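Alpha-ketoglutarate-dependent non-heme iron oxygenase EasH (Aspergillus japonicus, PDB 5M0T) is an iron(II)- and 2-oxoglutarate-dependent oxygenase of the phytanoyl-CoA dioxygenase family that takes part in the biosynthesis of the ergot alkaloid cycloclavine. Local coordinates at the interface of chains A and B. Sequence-based numbering; all coordinates share one arbitrary frame. Chains: chain A/B, Alpha-ketoglutarate-dependent non-heme iron oxygenase EasH.

Contact 1: the interface of chains A and B. Residues chain A 269-271, 273, 276; chain B 66-67, 237.
A:Leu276 and B:Val237 meet through methyl groups at the apolar centre of this dimer contact. CD2 of A:Leu276 lies 3.5 Å from CG1 of B:Val237. That CG1 stands anti to the backbone N (chi1 169°), which turns it toward the leucine. The other methyl, CG2, faces A:Ile271 and is 4.0 Å from its CG2. These two side chains cross at about a right angle. Farther out, A:Val269 runs alongside B:Tyr66, both pointing the same way. Its CA is 3.5 Å from CB of the tyrosine, and its CG2 reaches the start of the ring. B:Tyr66 is poorly ordered, so its ring position is less certain.

The polar rim is built on the carbonyl O of B:Val237. It accepts two hydrogen bonds from A:Thr273, at 2.9 Å from the backbone N and 2.7 Å from the hydroxyl OG1. The two donors reach this O from opposite faces of its carbonyl plane. A:Asp270 O sits obliquely above the side-chain amide plane of B:Gln67, 2.8 Å from NE2. The N-H points elsewhere, so this is no hydrogen bond. The amide OE1 takes a weak bond from A:Asp270 N at 3.2 Å.

In the fold, strand 269-271 of chain A and the loop after it pack against helix 66-71 and a loop of chain B.

Contact 2: the interface of chains A and B. Residues chain A 59, 67, 71, 76, 78, 118; chain B 275-276.
B:Leu276 reaches into a pocket of chain A formed by A:Trp59, A:Leu71, A:Gln76, A:Ser78 and A:Ser118. The chains are copies of one protein, and the deposited dimer may be the working form.

CB of B:Leu276 meets the rim of the A:Trp59 indole, in its plane, at 3.6 Å from CZ3. The two side chains cross at about a right angle. One face of the indole takes CB of A:Leu71, offset toward the rim, so the tryptophan is held from within its own chain too. CD1 of B:Leu276 packs tightly on CD1 of A:Leu71, at 3.4 Å. A:Leu71 also lines the 2-oxoglutarate pocket, so the partner chain touches a wall residue of the active site. CB of A:Ser78 is 3.7 Å from CG of B:Leu276.

B:Asp275 carries the polar contacts. Its CG is anti to the backbone N (chi1 -159°), and the carboxylate OD1 accepts a hydrogen bond of 2.6 Å from A:Ser78 N. The donor approaches nearly along the C-O axis of OD1. A:Gln76 NE2 adds a weak bond to the backbone O of B:Asp275.

Within chain A, hydroxyls and amide probably help to order the pocket wall. A:Ser78 OG shares a hydrogen bond with A:Ser118 OG at 2.7 Å. The same OG donates to the amide OE1 of A:Gln76 at 2.8 Å, with a C=O...donor angle of 169°.

Contact 3: the interface of chains A and B. Residues chain A 235-236, 238, 272; chain B 113, 236, 271-272.
A:Thr235 sets its side chain against B:Ile271, B:Trp113 and B:Trp272. Its CB is 3.9 Å from CD1 of B:Ile271. At the branch, a chi1 of -55° puts OG1 beside the backbone N and sends the methyl CG2 anti to it, toward the indole rim of B:Trp113. OG1 lies 3.4 Å from CZ2 of B:Trp113. CG2 touches CH2 of B:Trp113, 3.5 Å away, at the rim and not over a face. It also lies near CE3 of B:Trp272. The threonine thus fits among three side chains of the partner.

A:Pro236 lies alongside the B:Trp272 side chain, with CD 3.7 Å from CZ3. Its carbonyl O sits at the edge of the indole, in the ring plane. The same O accepts a hydrogen bond of 3.2 Å from B:Trp272 N, in the carbonyl plane and on a lone pair. One proline thus bonds to the tryptophan backbone and packs on its ring. B:Pro236 does the same for A:Trp272.

The six-membered rings of A:Trp272 and B:Trp272 meet edge to face. Their planes are turned by 73°, and the CH2 atoms are 3.6 Å apart.

The site lies at the two-fold centre of the dimer. The loop after strand 222-231 of each chain meets the loop that leaves strand 269-271 of the other.

Contact 4: the interface of chains A and B. Residues chain A 260, 272-273, 279; chain B 238-239, 241-242.
A:Leu279 and B:Val241 are brought together by their first torsions. In A:Leu279, CG points away from the backbone N (chi1 175°), which carries the methyls toward chain B. In B:Val241, a chi1 of -61° puts CG2 between the backbone N and the carbonyl carbon. CG2 then meets CD2 of A:Leu279 at 3.5 Å, and the two side chains cross at about a right angle. The same leucine methyl also packs on B:Ala239, 3.9 Å from CB.

B:Ala239 lies over one face of the A:Trp272 indole in a CH-pi arrangement. Its CB stands 3.5 Å from the centroid of the five-membered ring. Its CA stands 3.7 Å from the centroid of the six-membered ring. The methyl rests on the indole face and meets A:Leu279 CD2 at its flank.

A short parallel beta bridge pairs A:Thr273 with B:Glu238. B:Ala239 N donates to the carbonyl O of A:Thr273 at 2.9 Å, and the bond is nearly straight. It fixes the backbone of B:Ala239 beside the ring that its side chain covers.

The indole is also tied down within chain A. A:Gly260 lies in a loop and offers its backbone O as acceptor, which probably helps to fix the ring rotation. A:Trp272 NE1 donates to A:Gly260 O at 2.8 Å, from above the carbonyl plane.

Contact 1: the interface of chains A and B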
ATOM      1  N   VAL A 269      -7.626   6.288  -9.650  1.00 47.25           N
ATOM      2  CA  VAL A 269      -6.606   5.345 -10.097  1.00 49.83           C
ATOM      3  C   VAL A 269      -7.004   3.998  -9.532  1.00 44.76           C
ATOM      4  O   VAL A 269      -7.101   3.859  -8.323  1.00 42.53           O
ATOM      5  CB  VAL A 269      -5.184   5.706  -9.551  1.00 54.03           C
ATOM      6  CG1 VAL A 269      -4.122   4.782 -10.147  1.00 55.10           C
ATOM      7  CG2 VAL A 269      -4.818   7.168  -9.794  1.00 52.90           C
ATOM      8  N   ASP A 270      -7.247   3.017 -10.391  1.00 44.06           N
ATOM      9  CA  ASP A 270      -7.534   1.675  -9.917  1.00 44.86           C
ATOM     10  C   ASP A 270      -6.226   1.031  -9.530  1.00 44.68           C
ATOM     11  O   ASP A 270      -5.316   0.982 -10.342  1.00 44.66           O
ATOM     12  CB  ASP A 270      -8.246   0.818 -10.976  1.00 47.56           C
ATOM     13  CG  ASP A 270      -9.741   1.112 -11.067  1.00 48.37           C
ATOM     14  OD1 ASP A 270     -10.272   1.852 -10.220  1.00 47.99           O
ATOM     15  OD2 ASP A 270     -10.392   0.595 -11.992  1.00 53.14           O
ATOM     16  N   ILE A 271      -6.139   0.560  -8.289  1.00 44.05           N
ATOM     17  CA  ILE A 271      -4.989  -0.203  -7.826  1.00 47.13           C
ATOM     18  C   ILE A 271      -5.454  -1.480  -7.126  1.00 45.92           C
ATOM     19  O   ILE A 271      -6.636  -1.611  -6.783  1.00 48.05           O
ATOM     20  CB  ILE A 271      -4.052   0.650  -6.925  1.00 47.64           C
ATOM     21  CG1 ILE A 271      -4.730   1.079  -5.625  1.00 44.27           C
ATOM     22  CG2 ILE A 271      -3.561   1.877  -7.687  1.00 49.53           C
ATOM     23  CD1 ILE A 271      -3.811   1.883  -4.732  1.00 45.68           C
ATOM     24  N   THR A 273      -5.161  -4.609  -8.713  1.00 42.54           N
ATOM     25  CA  THR A 273      -5.863  -5.116  -9.868  1.00 44.44           C
ATOM     26  C   THR A 273      -5.340  -6.481 -10.312  1.00 47.76           C
ATOM     27  O   THR A 273      -4.296  -6.939  -9.853  1.00 47.03           O
ATOM     28  CB  THR A 273      -5.660  -4.128 -11.015  1.00 45.05           C
ATOM     29  OG1 THR A 273      -4.277  -4.100 -11.362  1.00 46.85           O
ATOM     30  CG2 THR A 273      -6.105  -2.714 -10.597  1.00 43.19           C
ATOM     31  N   LEU A 276      -4.293  -5.136 -14.493  1.00 53.94           N
ATOM     32  CA  LEU A 276      -4.732  -3.725 -14.530  1.00 56.12           C
ATOM     33  C   LEU A 276      -6.262  -3.494 -14.602  1.00 58.94           C
ATOM     34  O   LEU A 276      -6.709  -2.350 -14.579  1.00 59.89           O
ATOM     35  CB  LEU A 276      -4.021  -2.963 -15.659  1.00 56.07           C
ATOM     36  CG  LEU A 276      -2.492  -3.065 -15.678  1.00 57.11           C
ATOM     37  CD1 LEU A 276      -1.930  -2.372 -16.903  1.00 58.10           C
ATOM     38  CD2 LEU A 276      -1.879  -2.458 -14.415  1.00 54.68           C
TER
ATOM     39  N   TYR B  66      -7.762   5.662 -14.056  1.00 89.59           N
ATOM     40  CA  TYR B  66      -6.504   6.322 -14.474  1.00 90.63           C
ATOM     41  C   TYR B  66      -5.742   5.441 -15.474  1.00 89.41           C
ATOM     42  O   TYR B  66      -5.206   5.943 -16.461  1.00 90.89           O
ATOM     43  CB  TYR B  66      -5.615   6.627 -13.249  1.00 91.14           C
ATOM     44  CG  TYR B  66      -4.575   7.728 -13.427  1.00 92.83           C
ATOM     45  CD1 TYR B  66      -4.971   9.066 -13.563  1.00 95.21           C
ATOM     46  CD2 TYR B  66      -3.197   7.447 -13.397  1.00 91.48           C
ATOM     47  CE1 TYR B  66      -4.040  10.084 -13.691  1.00 95.49           C
ATOM     48  CE2 TYR B  66      -2.252   8.467 -13.515  1.00 92.00           C
ATOM     49  CZ  TYR B  66      -2.684   9.783 -13.667  1.00 94.57           C
ATOM     50  OH  TYR B  66      -1.800  10.825 -13.824  1.00 97.32           O
ATOM     51  N   GLN B  67      -5.714   4.132 -15.211  1.00 87.95           N
ATOM     52  CA  GLN B  67      -5.119   3.141 -16.124  1.00 87.30           C
ATOM     53  C   GLN B  67      -5.660   3.300 -17.545  1.00 89.02           C
ATOM     54  O   GLN B  67      -4.896   3.452 -18.499  1.00 88.07           O
ATOM     55  CB  GLN B  67      -5.365   1.697 -15.635  1.00 86.00           C
ATOM     56  CG  GLN B  67      -4.340   1.168 -14.634  1.00 84.02           C
ATOM     57  CD  GLN B  67      -4.426   1.801 -13.255  1.00 84.16           C
ATOM     58  OE1 GLN B  67      -5.311   2.599 -12.967  1.00 85.78           O
ATOM     59  NE2 GLN B  67      -3.501   1.449 -12.400  1.00 83.33           N
ATOM     60  N   VAL B 237      -0.050  -1.507  -7.800  1.00 39.82           N
ATOM     61  CA  VAL B 237      -1.097  -1.491  -8.808  1.00 46.41           C
ATOM     62  C   VAL B 237      -1.604  -2.912  -9.111  1.00 49.24           C
ATOM     63  O   VAL B 237      -2.808  -3.107  -9.313  1.00 50.25           O
ATOM     64  CB  VAL B 237      -0.614  -0.777 -10.093  1.00 47.84           C
ATOM     65  CG1 VAL B 237      -1.573  -0.988 -11.249  1.00 46.15           C
ATOM     66  CG2 VAL B 237      -0.418   0.710  -9.816  1.00 46.61           C
TER

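Contact 2: the interface of chains A and B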
ATOM      1  N   TRP A  59       3.045 -11.480  22.831  1.00 73.41           N
ATOM      2  CA  TRP A  59       3.869 -11.001  21.707  1.00 72.52           C
ATOM      3  C   TRP A  59       5.267 -11.651  21.745  1.00 72.84           C
ATOM      4  O   TRP A  59       5.976 -11.542  22.761  1.00 71.46           O
ATOM      5  CB  TRP A  59       4.011  -9.471  21.749  1.00 71.54           C
ATOM      6  CG  TRP A  59       4.981  -8.923  20.720  1.00 72.60           C
ATOM      7  CD1 TRP A  59       6.329  -8.713  20.882  1.00 72.29           C
ATOM      8  CD2 TRP A  59       4.677  -8.534  19.376  1.00 72.92           C
ATOM      9  NE1 TRP A  59       6.876  -8.219  19.722  1.00 72.23           N
ATOM     10  CE2 TRP A  59       5.888  -8.098  18.779  1.00 73.83           C
ATOM     11  CE3 TRP A  59       3.500  -8.510  18.615  1.00 72.48           C
ATOM     12  CZ2 TRP A  59       5.949  -7.636  17.455  1.00 74.32           C
ATOM     13  CZ3 TRP A  59       3.558  -8.061  17.309  1.00 73.32           C
ATOM     14  CH2 TRP A  59       4.777  -7.630  16.737  1.00 74.42           C
ATOM     15  N   GLN A  67       6.656  -2.297  15.086  1.00 74.22           N
ATOM     16  CA  GLN A  67       5.612  -3.037  15.809  1.00 72.72           C
ATOM     17  C   GLN A  67       6.097  -3.454  17.204  1.00 70.33           C
ATOM     18  O   GLN A  67       5.454  -3.149  18.211  1.00 68.87           O
ATOM     19  CB  GLN A  67       5.165  -4.295  15.029  1.00 73.22           C
ATOM     20  CG  GLN A  67       4.065  -4.078  14.009  1.00 74.92           C
ATOM     21  CD  GLN A  67       4.500  -3.322  12.772  1.00 77.47           C
ATOM     22  OE1 GLN A  67       5.663  -2.945  12.610  1.00 77.97           O
ATOM     23  NE2 GLN A  67       3.545  -3.099  11.873  1.00 80.19           N
ATOM     24  N   LEU A  71       4.522  -2.796  21.007  1.00 63.85           N
ATOM     25  CA  LEU A  71       3.692  -3.976  21.376  1.00 64.01           C
ATOM     26  C   LEU A  71       4.338  -5.036  22.309  1.00 63.27           C
ATOM     27  O   LEU A  71       3.687  -6.031  22.642  1.00 63.10           O
ATOM     28  CB  LEU A  71       3.153  -4.667  20.106  1.00 65.05           C
ATOM     29  CG  LEU A  71       2.222  -3.835  19.210  1.00 66.76           C
ATOM     30  CD1 LEU A  71       2.003  -4.529  17.874  1.00 67.89           C
ATOM     31  CD2 LEU A  71       0.888  -3.552  19.894  1.00 67.29           C
ATOM     32  N   GLN A  76      -1.573  -9.971  22.384  1.00 54.35           N
ATOM     33  CA  GLN A  76      -2.163  -9.509  21.133  1.00 54.92           C
ATOM     34  C   GLN A  76      -2.540 -10.648  20.184  1.00 56.44           C
ATOM     35  O   GLN A  76      -1.859 -11.677  20.116  1.00 57.59           O
ATOM     36  CB  GLN A  76      -1.264  -8.465  20.425  1.00 55.52           C
ATOM     37  CG  GLN A  76       0.042  -8.977  19.795  1.00 57.76           C
ATOM     38  CD  GLN A  76      -0.083  -9.533  18.368  1.00 56.69           C
ATOM     39  OE1 GLN A  76      -0.970  -9.157  17.606  1.00 57.98           O
ATOM     40  NE2 GLN A  76       0.827 -10.430  18.005  1.00 59.82           N
ATOM     41  N   SER A  78      -3.899 -10.543  16.021  1.00 55.02           N
ATOM     42  CA  SER A  78      -4.187  -9.730  14.851  1.00 53.61           C
ATOM     43  C   SER A  78      -4.679 -10.621  13.694  1.00 55.45           C
ATOM     44  O   SER A  78      -4.984 -11.773  13.910  1.00 58.92           O
ATOM     45  CB  SER A  78      -2.951  -8.914  14.500  1.00 51.96           C
ATOM     46  OG  SER A  78      -2.622  -8.068  15.584  1.00 53.51           O
ATOM     47  N   SER A 118      -6.492  -5.593  16.041  1.00 43.24           N
ATOM     48  CA  SER A 118      -5.976  -6.463  17.080  1.00 45.78           C
ATOM     49  C   SER A 118      -6.890  -6.451  18.269  1.00 45.78           C
ATOM     50  O   SER A 118      -7.647  -5.512  18.465  1.00 45.31           O
ATOM     51  CB  SER A 118      -4.571  -6.011  17.537  1.00 47.81           C
ATOM     52  OG  SER A 118      -3.728  -5.715  16.423  1.00 48.55           O
TER
ATOM     53  N   ASP B 275      -0.367 -11.603  11.548  1.00 47.97           N
ATOM     54  CA  ASP B 275      -0.476 -11.389  12.978  1.00 50.59           C
ATOM     55  C   ASP B 275       0.558 -10.368  13.496  1.00 49.51           C
ATOM     56  O   ASP B 275       1.021 -10.477  14.624  1.00 47.96           O
ATOM     57  CB  ASP B 275      -0.344 -12.734  13.708  1.00 56.36           C
ATOM     58  CG  ASP B 275      -0.928 -12.714  15.109  1.00 57.87           C
ATOM     59  OD1 ASP B 275      -1.641 -11.767  15.472  1.00 61.92           O
ATOM     60  OD2 ASP B 275      -0.672 -13.664  15.867  1.00 66.97           O
ATOM     61  N   LEU B 276       0.917  -9.385  12.652  1.00 48.92           N
ATOM     62  CA  LEU B 276       1.966  -8.399  12.931  1.00 50.35           C
ATOM     63  C   LEU B 276       3.417  -8.949  12.955  1.00 53.75           C
ATOM     64  O   LEU B 276       4.367  -8.175  13.131  1.00 49.38           O
ATOM     65  CB  LEU B 276       1.670  -7.646  14.235  1.00 52.78           C
ATOM     66  CG  LEU B 276       0.280  -7.022  14.376  1.00 53.48           C
ATOM     67  CD1 LEU B 276       0.081  -6.491  15.790  1.00 54.35           C
ATOM     68  CD2 LEU B 276       0.103  -5.924  13.341  1.00 51.26           C
TER

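Contact 3: the interface of chains A and B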
ATOM      1  N   THR A 235       0.078   0.675   1.788  1.00 35.30           N
ATOM      2  CA  THR A 235       0.121  -0.756   2.011  1.00 35.29           C
ATOM      3  C   THR A 235      -0.402  -1.100   3.414  1.00 35.31           C
ATOM      4  O   THR A 235      -0.007  -0.479   4.394  1.00 34.30           O
ATOM      5  CB  THR A 235       1.563  -1.286   1.843  1.00 37.14           C
ATOM      6  OG1 THR A 235       2.076  -0.900   0.553  1.00 37.29           O
ATOM      7  CG2 THR A 235       1.607  -2.800   1.967  1.00 38.50           C
ATOM      8  N   PRO A 236      -1.314  -2.079   3.511  1.00 36.37           N
ATOM      9  CA  PRO A 236      -1.752  -2.558   4.815  1.00 37.18           C
ATOM     10  C   PRO A 236      -0.652  -3.215   5.672  1.00 39.06           C
ATOM     11  O   PRO A 236       0.239  -3.891   5.146  1.00 40.52           O
ATOM     12  CB  PRO A 236      -2.809  -3.609   4.457  1.00 38.17           C
ATOM     13  CG  PRO A 236      -3.330  -3.190   3.132  1.00 37.44           C
ATOM     14  CD  PRO A 236      -2.136  -2.634   2.420  1.00 37.36           C
ATOM     15  N   GLU A 238      -1.387  -5.647   7.738  1.00 44.71           N
ATOM     16  CA  GLU A 238      -1.783  -7.056   7.671  1.00 47.57           C
ATOM     17  C   GLU A 238      -2.016  -7.515   6.243  1.00 46.65           C
ATOM     18  O   GLU A 238      -2.803  -6.904   5.521  1.00 45.55           O
ATOM     19  CB  GLU A 238      -3.047  -7.278   8.477  1.00 52.85           C
ATOM     20  CG  GLU A 238      -2.828  -7.115   9.976  1.00 55.35           C
ATOM     21  CD  GLU A 238      -4.112  -7.193  10.768  1.00 65.23           C
ATOM     22  OE1 GLU A 238      -5.178  -7.538  10.188  1.00 84.86           O
ATOM     23  OE2 GLU A 238      -4.064  -6.885  11.982  1.00 62.31           O
ATOM     24  N   TRP A 272      -4.512  -2.410  -6.935  1.00 42.26           N
ATOM     25  CA  TRP A 272      -4.808  -3.769  -6.481  1.00 41.71           C
ATOM     26  C   TRP A 272      -5.711  -4.470  -7.518  1.00 42.33           C
ATOM     27  O   TRP A 272      -6.833  -4.883  -7.241  1.00 42.10           O
ATOM     28  CB  TRP A 272      -5.416  -3.751  -5.077  1.00 40.39           C
ATOM     29  CG  TRP A 272      -5.095  -4.942  -4.248  1.00 41.72           C
ATOM     30  CD1 TRP A 272      -5.977  -5.841  -3.726  1.00 42.89           C
ATOM     31  CD2 TRP A 272      -3.791  -5.350  -3.798  1.00 42.65           C
ATOM     32  NE1 TRP A 272      -5.303  -6.790  -2.984  1.00 43.45           N
ATOM     33  CE2 TRP A 272      -3.963  -6.502  -3.004  1.00 42.53           C
ATOM     34  CE3 TRP A 272      -2.499  -4.833  -3.968  1.00 43.11           C
ATOM     35  CZ2 TRP A 272      -2.888  -7.175  -2.422  1.00 44.28           C
ATOM     36  CZ3 TRP A 272      -1.433  -5.498  -3.373  1.00 43.57           C
ATOM     37  CH2 TRP A 272      -1.636  -6.654  -2.607  1.00 43.79           C
TER
ATOM     38  N   TRP B 113       9.137  -2.999  -3.740  1.00 38.27           N
ATOM     39  CA  TRP B 113       8.572  -4.172  -4.411  1.00 38.80           C
ATOM     40  C   TRP B 113       7.925  -3.786  -5.743  1.00 40.35           C
ATOM     41  O   TRP B 113       7.876  -2.607  -6.099  1.00 43.06           O
ATOM     42  CB  TRP B 113       7.588  -4.914  -3.486  1.00 39.27           C
ATOM     43  CG  TRP B 113       6.427  -4.115  -2.917  1.00 38.11           C
ATOM     44  CD1 TRP B 113       6.034  -2.831  -3.235  1.00 37.21           C
ATOM     45  CD2 TRP B 113       5.465  -4.601  -1.985  1.00 37.83           C
ATOM     46  NE1 TRP B 113       4.922  -2.487  -2.511  1.00 36.27           N
ATOM     47  CE2 TRP B 113       4.551  -3.554  -1.735  1.00 37.11           C
ATOM     48  CE3 TRP B 113       5.303  -5.818  -1.305  1.00 38.59           C
ATOM     49  CZ2 TRP B 113       3.482  -3.696  -0.847  1.00 37.36           C
ATOM     50  CZ3 TRP B 113       4.244  -5.955  -0.413  1.00 38.52           C
ATOM     51  CH2 TRP B 113       3.342  -4.904  -0.198  1.00 38.20           C
ATOM     52  N   PRO B 236       0.728  -1.674  -4.242  1.00 34.21           N
ATOM     53  CA  PRO B 236       0.944  -2.034  -5.637  1.00 36.04           C
ATOM     54  C   PRO B 236      -0.289  -1.887  -6.552  1.00 38.39           C
ATOM     55  O   PRO B 236      -1.415  -2.142  -6.133  1.00 38.18           O
ATOM     56  CB  PRO B 236       1.341  -3.511  -5.549  1.00 36.28           C
ATOM     57  CG  PRO B 236       1.926  -3.678  -4.196  1.00 36.00           C
ATOM     58  CD  PRO B 236       1.115  -2.767  -3.328  1.00 34.68           C
ATOM     59  N   ILE B 271       5.588  -4.190   7.586  1.00 45.65           N
ATOM     60  CA  ILE B 271       4.241  -4.191   7.033  1.00 47.27           C
ATOM     61  C   ILE B 271       4.065  -5.366   6.076  1.00 45.87           C
ATOM     62  O   ILE B 271       5.050  -5.983   5.647  1.00 43.85           O
ATOM     63  CB  ILE B 271       3.887  -2.835   6.367  1.00 50.80           C
ATOM     64  CG1 ILE B 271       4.762  -2.538   5.153  1.00 48.59           C
ATOM     65  CG2 ILE B 271       4.011  -1.694   7.382  1.00 53.31           C
ATOM     66  CD1 ILE B 271       4.399  -1.228   4.480  1.00 49.76           C
ATOM     67  N   TRP B 272       2.803  -5.662   5.751  1.00 41.53           N
ATOM     68  CA  TRP B 272       2.427  -6.875   5.022  1.00 38.68           C
ATOM     69  C   TRP B 272       2.819  -8.117   5.850  1.00 38.03           C
ATOM     70  O   TRP B 272       3.615  -8.947   5.443  1.00 37.29           O
ATOM     71  CB  TRP B 272       3.034  -6.862   3.612  1.00 37.78           C
ATOM     72  CG  TRP B 272       2.211  -7.566   2.586  1.00 40.28           C
ATOM     73  CD1 TRP B 272       2.580  -8.646   1.850  1.00 41.57           C
ATOM     74  CD2 TRP B 272       0.880  -7.222   2.153  1.00 40.33           C
ATOM     75  NE1 TRP B 272       1.563  -9.014   0.998  1.00 41.88           N
ATOM     76  CE2 TRP B 272       0.501  -8.168   1.180  1.00 41.64           C
ATOM     77  CE3 TRP B 272      -0.041  -6.237   2.528  1.00 39.76           C
ATOM     78  CZ2 TRP B 272      -0.746  -8.148   0.555  1.00 41.62           C
ATOM     79  CZ3 TRP B 272      -1.290  -6.221   1.907  1.00 41.15           C
ATOM     80  CH2 TRP B 272      -1.622  -7.163   0.925  1.00 41.56           C
TER

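Contact 4: the interface of chains A and B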
ATOM      1  N   GLY A 260      -8.716  -6.600   1.549  1.00 39.40           N
ATOM      2  CA  GLY A 260      -7.669  -6.664   0.531  1.00 39.56           C
ATOM      3  C   GLY A 260      -7.856  -7.684  -0.576  1.00 42.05           C
ATOM      4  O   GLY A 260      -6.870  -8.156  -1.143  1.00 44.64           O
ATOM      5  N   TRP A 272      -4.512  -2.410  -6.935  1.00 42.26           N
ATOM      6  CA  TRP A 272      -4.808  -3.769  -6.481  1.00 41.71           C
ATOM      7  C   TRP A 272      -5.711  -4.470  -7.518  1.00 42.33           C
ATOM      8  O   TRP A 272      -6.833  -4.883  -7.241  1.00 42.10           O
ATOM      9  CB  TRP A 272      -5.416  -3.751  -5.077  1.00 40.39           C
ATOM     10  CG  TRP A 272      -5.095  -4.942  -4.248  1.00 41.72           C
ATOM     11  CD1 TRP A 272      -5.977  -5.841  -3.726  1.00 42.89           C
ATOM     12  CD2 TRP A 272      -3.791  -5.350  -3.798  1.00 42.65           C
ATOM     13  NE1 TRP A 272      -5.303  -6.790  -2.984  1.00 43.45           N
ATOM     14  CE2 TRP A 272      -3.963  -6.502  -3.004  1.00 42.53           C
ATOM     15  CE3 TRP A 272      -2.499  -4.833  -3.968  1.00 43.11           C
ATOM     16  CZ2 TRP A 272      -2.888  -7.175  -2.422  1.00 44.28           C
ATOM     17  CZ3 TRP A 272      -1.433  -5.498  -3.373  1.00 43.57           C
ATOM     18  CH2 TRP A 272      -1.636  -6.654  -2.607  1.00 43.79           C
ATOM     19  N   THR A 273      -5.161  -4.609  -8.713  1.00 42.54           N
ATOM     20  CA  THR A 273      -5.863  -5.116  -9.868  1.00 44.44           C
ATOM     21  C   THR A 273      -5.340  -6.481 -10.312  1.00 47.76           C
ATOM     22  O   THR A 273      -4.296  -6.939  -9.853  1.00 47.03           O
ATOM     23  CB  THR A 273      -5.660  -4.128 -11.015  1.00 45.05           C
ATOM     24  OG1 THR A 273      -4.277  -4.100 -11.362  1.00 46.85           O
ATOM     25  CG2 THR A 273      -6.105  -2.714 -10.597  1.00 43.19           C
ATOM     26  N   LEU A 279     -10.175  -6.727 -10.018  1.00 48.50           N
ATOM     27  CA  LEU A 279      -9.580  -7.941  -9.419  1.00 48.11           C
ATOM     28  C   LEU A 279     -10.593  -9.073  -9.288  1.00 48.40           C
ATOM     29  O   LEU A 279     -10.331 -10.210  -9.695  1.00 48.35           O
ATOM     30  CB  LEU A 279      -8.981  -7.630  -8.038  1.00 46.37           C
ATOM     31  CG  LEU A 279      -8.419  -8.809  -7.210  1.00 47.04           C
ATOM     32  CD1 LEU A 279      -7.377  -9.600  -7.988  1.00 47.31           C
ATOM     33  CD2 LEU A 279      -7.863  -8.294  -5.876  1.00 45.84           C
TER
ATOM     34  N   GLU B 238      -0.695  -3.890  -9.112  1.00 51.05           N
ATOM     35  CA  GLU B 238      -1.036  -5.297  -9.340  1.00 50.10           C
ATOM     36  C   GLU B 238      -1.141  -6.065  -8.040  1.00 49.57           C
ATOM     37  O   GLU B 238      -0.190  -6.082  -7.257  1.00 48.93           O
ATOM     38  CB  GLU B 238       0.018  -5.951 -10.212  1.00 53.22           C
ATOM     39  CG  GLU B 238       0.003  -5.427 -11.632  1.00 57.59           C
ATOM     40  CD  GLU B 238       1.137  -5.971 -12.475  1.00 65.00           C
ATOM     41  OE1 GLU B 238       1.856  -6.910 -12.026  1.00 64.23           O
ATOM     42  OE2 GLU B 238       1.312  -5.444 -13.602  1.00 58.51           O
ATOM     43  N   ALA B 239      -2.287  -6.724  -7.834  1.00 48.94           N
ATOM     44  CA  ALA B 239      -2.585  -7.418  -6.581  1.00 47.68           C
ATOM     45  C   ALA B 239      -1.855  -8.743  -6.501  1.00 47.23           C
ATOM     46  O   ALA B 239      -1.879  -9.538  -7.444  1.00 47.36           O
ATOM     47  CB  ALA B 239      -4.081  -7.654  -6.437  1.00 49.06           C
ATOM     48  N   VAL B 241      -2.685 -11.107  -4.381  1.00 48.64           N
ATOM     49  CA  VAL B 241      -3.700 -12.160  -4.189  1.00 50.11           C
ATOM     50  C   VAL B 241      -4.151 -12.864  -5.479  1.00 51.15           C
ATOM     51  O   VAL B 241      -4.802 -13.880  -5.397  1.00 52.62           O
ATOM     52  CB  VAL B 241      -4.976 -11.668  -3.466  1.00 51.18           C
ATOM     53  CG1 VAL B 241      -4.653 -11.150  -2.081  1.00 51.84           C
ATOM     54  CG2 VAL B 241      -5.743 -10.644  -4.297  1.00 50.99           C
ATOM     55  N   ALA B 242      -3.833 -12.320  -6.650  1.00 51.81           N
ATOM     56  CA  ALA B 242      -4.078 -13.003  -7.927  1.00 54.47           C
ATOM     57  C   ALA B 242      -3.152 -14.191  -8.177  1.00 55.81           C
ATOM     58  O   ALA B 242      -3.486 -15.071  -8.964  1.00 59.64           O
ATOM     59  CB  ALA B 242      -3.977 -12.017  -9.083  1.00 54.40           C
TER

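Contacts 1, 3 and 4 form a continuous band near the two-fold axis. Between centres of C-alpha atoms, contact 4 is about 10 Å from contact 1 and about 11 Å from contact 3. A:Thr273 joins contact 1 to contact 4, and A:Trp272 joins contact 3 to contact 4. As given, contacts 1 and 2 lie at opposite ends, with centres about 30 Å apart. Each contact recurs with the chains exchanged, which places the twin of contact 2 beside contact 1. The segment from strand 269-271 to residue 276 of each chain serves throughout, and it could link dimer assembly to the active-site wall.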